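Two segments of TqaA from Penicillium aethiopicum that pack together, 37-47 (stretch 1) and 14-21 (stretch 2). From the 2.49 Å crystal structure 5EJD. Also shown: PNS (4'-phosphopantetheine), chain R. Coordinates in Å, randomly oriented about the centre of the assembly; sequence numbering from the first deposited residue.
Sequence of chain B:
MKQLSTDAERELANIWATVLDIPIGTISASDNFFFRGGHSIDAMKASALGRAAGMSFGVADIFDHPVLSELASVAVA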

# COMPACT_ATOMS: atom_id res chain seq x y z
N GLY B 37 -7.83 6.44 19.07
CA GLY B 37 -7.92 6.71 17.62
C GLY B 37 -6.99 5.91 16.71
O GLY B 37 -6.94 6.14 15.52
N GLY B 38 -6.25 4.96 17.26
CA GLY B 38 -5.31 4.19 16.49
C GLY B 38 -6.00 3.15 15.64
O GLY B 38 -7.05 2.67 16.02
N HIS B 39 -5.40 2.82 14.49
CA HIS B 39 -5.78 1.66 13.72
C HIS B 39 -4.54 0.83 13.30
O HIS B 39 -3.46 1.03 13.83
CB HIS B 39 -6.65 2.04 12.52
CG HIS B 39 -6.04 3.05 11.64
ND1 HIS B 39 -4.71 3.01 11.25
CD2 HIS B 39 -6.56 4.16 11.06
CE1 HIS B 39 -4.44 4.06 10.51
NE2 HIS B 39 -5.54 4.77 10.36
N SER B 40 -4.74 -0.12 12.40
CA SER B 40 -3.72 -1.10 12.08
C SER B 40 -2.44 -0.43 11.59
O SER B 40 -1.37 -0.89 11.89
CB SER B 40 -4.23 -2.10 11.03
OG SER B 40 -5.48 -2.67 11.36
N ILE B 41 -2.56 0.62 10.79
CA ILE B 41 -1.40 1.28 10.24
C ILE B 41 -0.63 2.08 11.28
O ILE B 41 0.60 2.04 11.29
CB ILE B 41 -1.76 2.06 8.98
CG1 ILE B 41 -1.96 1.00 7.92
CG2 ILE B 41 -0.65 3.02 8.60
CD1 ILE B 41 -2.06 1.47 6.52
N ASP B 42 -1.35 2.71 12.19
CA ASP B 42 -0.71 3.35 13.32
C ASP B 42 0.03 2.34 14.14
O ASP B 42 1.10 2.62 14.71
CB ASP B 42 -1.76 4.07 14.19
CG ASP B 42 -2.56 5.11 13.39
OD1 ASP B 42 -1.93 5.97 12.71
OD2 ASP B 42 -3.81 5.08 13.42
N ALA B 43 -0.56 1.16 14.27
CA ALA B 43 0.05 0.09 15.09
C ALA B 43 1.35 -0.36 14.45
O ALA B 43 2.35 -0.56 15.13
CB ALA B 43 -0.90 -1.08 15.23
N MET B 44 1.34 -0.47 13.14
CA MET B 44 2.56 -0.79 12.40
C MET B 44 3.66 0.26 12.68
O MET B 44 4.78 -0.11 13.01
CB MET B 44 2.27 -0.98 10.91
CG MET B 44 2.71 0.01 9.83
SD MET B 44 4.35 -0.20 9.46
CE MET B 44 5.04 1.32 9.74
N LYS B 45 3.31 1.54 12.62
CA LYS B 45 4.29 2.59 12.92
C LYS B 45 4.78 2.58 14.36
O LYS B 45 5.96 2.74 14.62
CB LYS B 45 3.75 3.96 12.58
CG LYS B 45 3.32 4.05 11.14
CD LYS B 45 3.20 5.48 10.64
CE LYS B 45 1.79 5.80 10.20
NZ LYS B 45 1.79 6.60 8.95
N ALA B 46 3.87 2.30 15.28
CA ALA B 46 4.22 2.23 16.69
C ALA B 46 5.22 1.11 16.91
O ALA B 46 6.21 1.28 17.59
CB ALA B 46 2.99 1.99 17.55
N SER B 47 4.94 -0.04 16.34
CA SER B 47 5.84 -1.16 16.42
C SER B 47 7.24 -0.83 15.88
O SER B 47 8.24 -1.23 16.47
CB SER B 47 5.24 -2.33 15.68
OG SER B 47 6.22 -3.33 15.58
O23 PNS R . -7.21 -0.96 11.01
P24 PNS R . -6.83 -2.36 10.59
O26 PNS R . -7.69 -3.45 11.08
O27 PNS R . -6.33 -2.42 9.04
C28 PNS R . -6.12 -3.56 8.22
C29 PNS R . -5.55 -3.25 6.76
C30 PNS R . -6.88 -2.75 6.30
C31 PNS R . -5.19 -4.74 6.61
C32 PNS R . -4.41 -2.22 7.04
O33 PNS R . -3.51 -2.77 8.07
C34 PNS R . -3.58 -2.19 5.78
O35 PNS R . -2.67 -3.00 5.60
N36 PNS R . -3.64 -1.56 4.64
C37 PNS R . -4.45 -0.58 4.09
C38 PNS R . -3.60 0.46 3.37
C39 PNS R . -3.20 0.19 1.95
O40 PNS R . -2.32 -0.60 1.74
N41 PNS R . -3.79 0.94 1.01
C42 PNS R . -3.53 0.83 -0.40
C43 PNS R . -2.14 1.22 -0.76
S44 PNS R . -2.13 2.16 -2.30
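Stretch 2 14-21: NIWATVLD

Stretch 2 lies on stretch 1 as a small, largely apolar helix-on-helix contact, with no direct hydrogen bond between the two and one water joining them. The two sides bury 296 Å². Stretch 2 is already helical at Asn-14, its helix having begun earlier in the chain, as seen from backbone bonds such as Val-19 N to Ile-15 O at 3.0 Å and Leu-20 N to Trp-16 O at 2.9 Å; Asp-21, with a positive phi of 57°, has left helical geometry. The axis of helix 14-20 makes an angle of 134° with helix 40-47, N-to-C directions compared, so the two run obliquely antiparallel, 9.6 Å apart at closest approach.

The register follows from this direction: the nearest pairs are Ala-46 CA with Ile-15 CA (6.1 Å), Asp-42 CA with Val-19 CA (6.2 Å) and Gly-38 CA with Leu-20 CA (6.5 Å), so residue numbers rise along one stretch as they fall along the other. Val-19, in the t rotamer with its CA-to-CB bond toward stretch 1, is the residue most covered. Val-19 CG1 lies 3.5 Å from Asp-42 O and 3.7 Å from Asp-42 CB, while Val-19 CG2 is 3.9 Å from both Lys-45 CB and Ala-46 N. Ile-15 also points toward the other helix and places CG2 3.9 Å from Ala-46 CB, typical of van der Waals packing.

At the other end, Leu-20 starts sideways, but its tip comes nearer, bringing CD2 to 3.6 Å from Gly-38 CA. An ideal CB on Gly-38 would stand only 3.4 Å from Leu-20 CD2. The polar link is water 1, which donates to Val-19 O at 2.6 Å and to Asp-42 OD1 at 2.5 Å. Asp-42 OD2 accepts from His-39 N at 3.0 Å, tying the bridging carboxylate to its own stretch.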

# COMPACT_ATOMS: atom_id res chain seq x y z
N ASN B 14 5.44 7.92 24.79
CA ASN B 14 6.03 8.80 23.83
C ASN B 14 5.78 8.33 22.41
O ASN B 14 5.58 9.12 21.50
CB ASN B 14 7.49 8.93 24.14
CG ASN B 14 8.16 9.99 23.30
OD1 ASN B 14 7.63 11.09 23.11
ND2 ASN B 14 9.33 9.66 22.76
N ILE B 15 5.85 7.04 22.20
CA ILE B 15 5.60 6.48 20.89
C ILE B 15 4.13 6.73 20.49
O ILE B 15 3.86 7.12 19.36
CB ILE B 15 5.91 4.98 20.89
CG1 ILE B 15 7.42 4.79 20.89
CG2 ILE B 15 5.30 4.29 19.68
CD1 ILE B 15 7.83 3.38 21.18
N TRP B 16 3.20 6.48 21.40
CA TRP B 16 1.80 6.71 21.09
C TRP B 16 1.56 8.18 20.79
O TRP B 16 0.78 8.53 19.92
CB TRP B 16 0.94 6.30 22.26
CG TRP B 16 0.77 4.85 22.42
CD1 TRP B 16 1.61 3.87 21.99
CD2 TRP B 16 -0.28 4.19 23.12
NE1 TRP B 16 1.14 2.63 22.39
CE2 TRP B 16 -0.03 2.81 23.08
CE3 TRP B 16 -1.44 4.64 23.74
CZ2 TRP B 16 -0.88 1.89 23.63
CZ3 TRP B 16 -2.29 3.72 24.31
CH2 TRP B 16 -2.00 2.36 24.26
N ALA B 17 2.22 9.05 21.54
CA ALA B 17 2.07 10.47 21.32
C ALA B 17 2.47 10.88 19.90
O ALA B 17 1.77 11.63 19.25
CB ALA B 17 2.85 11.27 22.35
N THR B 18 3.59 10.37 19.42
CA THR B 18 4.06 10.72 18.09
C THR B 18 3.13 10.12 17.02
O THR B 18 2.77 10.79 16.08
CB THR B 18 5.46 10.12 17.87
OG1 THR B 18 6.35 10.49 18.93
CG2 THR B 18 6.07 10.51 16.55
N VAL B 19 2.73 8.88 17.22
CA VAL B 19 2.03 8.16 16.18
C VAL B 19 0.58 8.63 16.08
O VAL B 19 0.01 8.64 15.02
CB VAL B 19 2.14 6.64 16.47
CG1 VAL B 19 0.98 5.85 15.94
CG2 VAL B 19 3.44 6.10 15.88
N LEU B 20 -0.03 8.89 17.21
CA LEU B 20 -1.41 9.36 17.24
C LEU B 20 -1.49 10.89 17.19
O LEU B 20 -2.58 11.41 17.05
CB LEU B 20 -2.13 8.83 18.49
CG LEU B 20 -2.11 7.31 18.65
CD1 LEU B 20 -2.66 6.93 20.01
CD2 LEU B 20 -2.89 6.60 17.56
N ASP B 21 -0.37 11.60 17.28
CA ASP B 21 -0.35 13.08 17.24
C ASP B 21 -1.22 13.67 18.35
O ASP B 21 -2.03 14.56 18.14
CB ASP B 21 -0.81 13.59 15.88
CG ASP B 21 0.35 13.75 14.89
OD1 ASP B 21 1.36 14.36 15.31
OD2 ASP B 21 0.28 13.23 13.72
O HOH W 1 0.11 7.35 12.76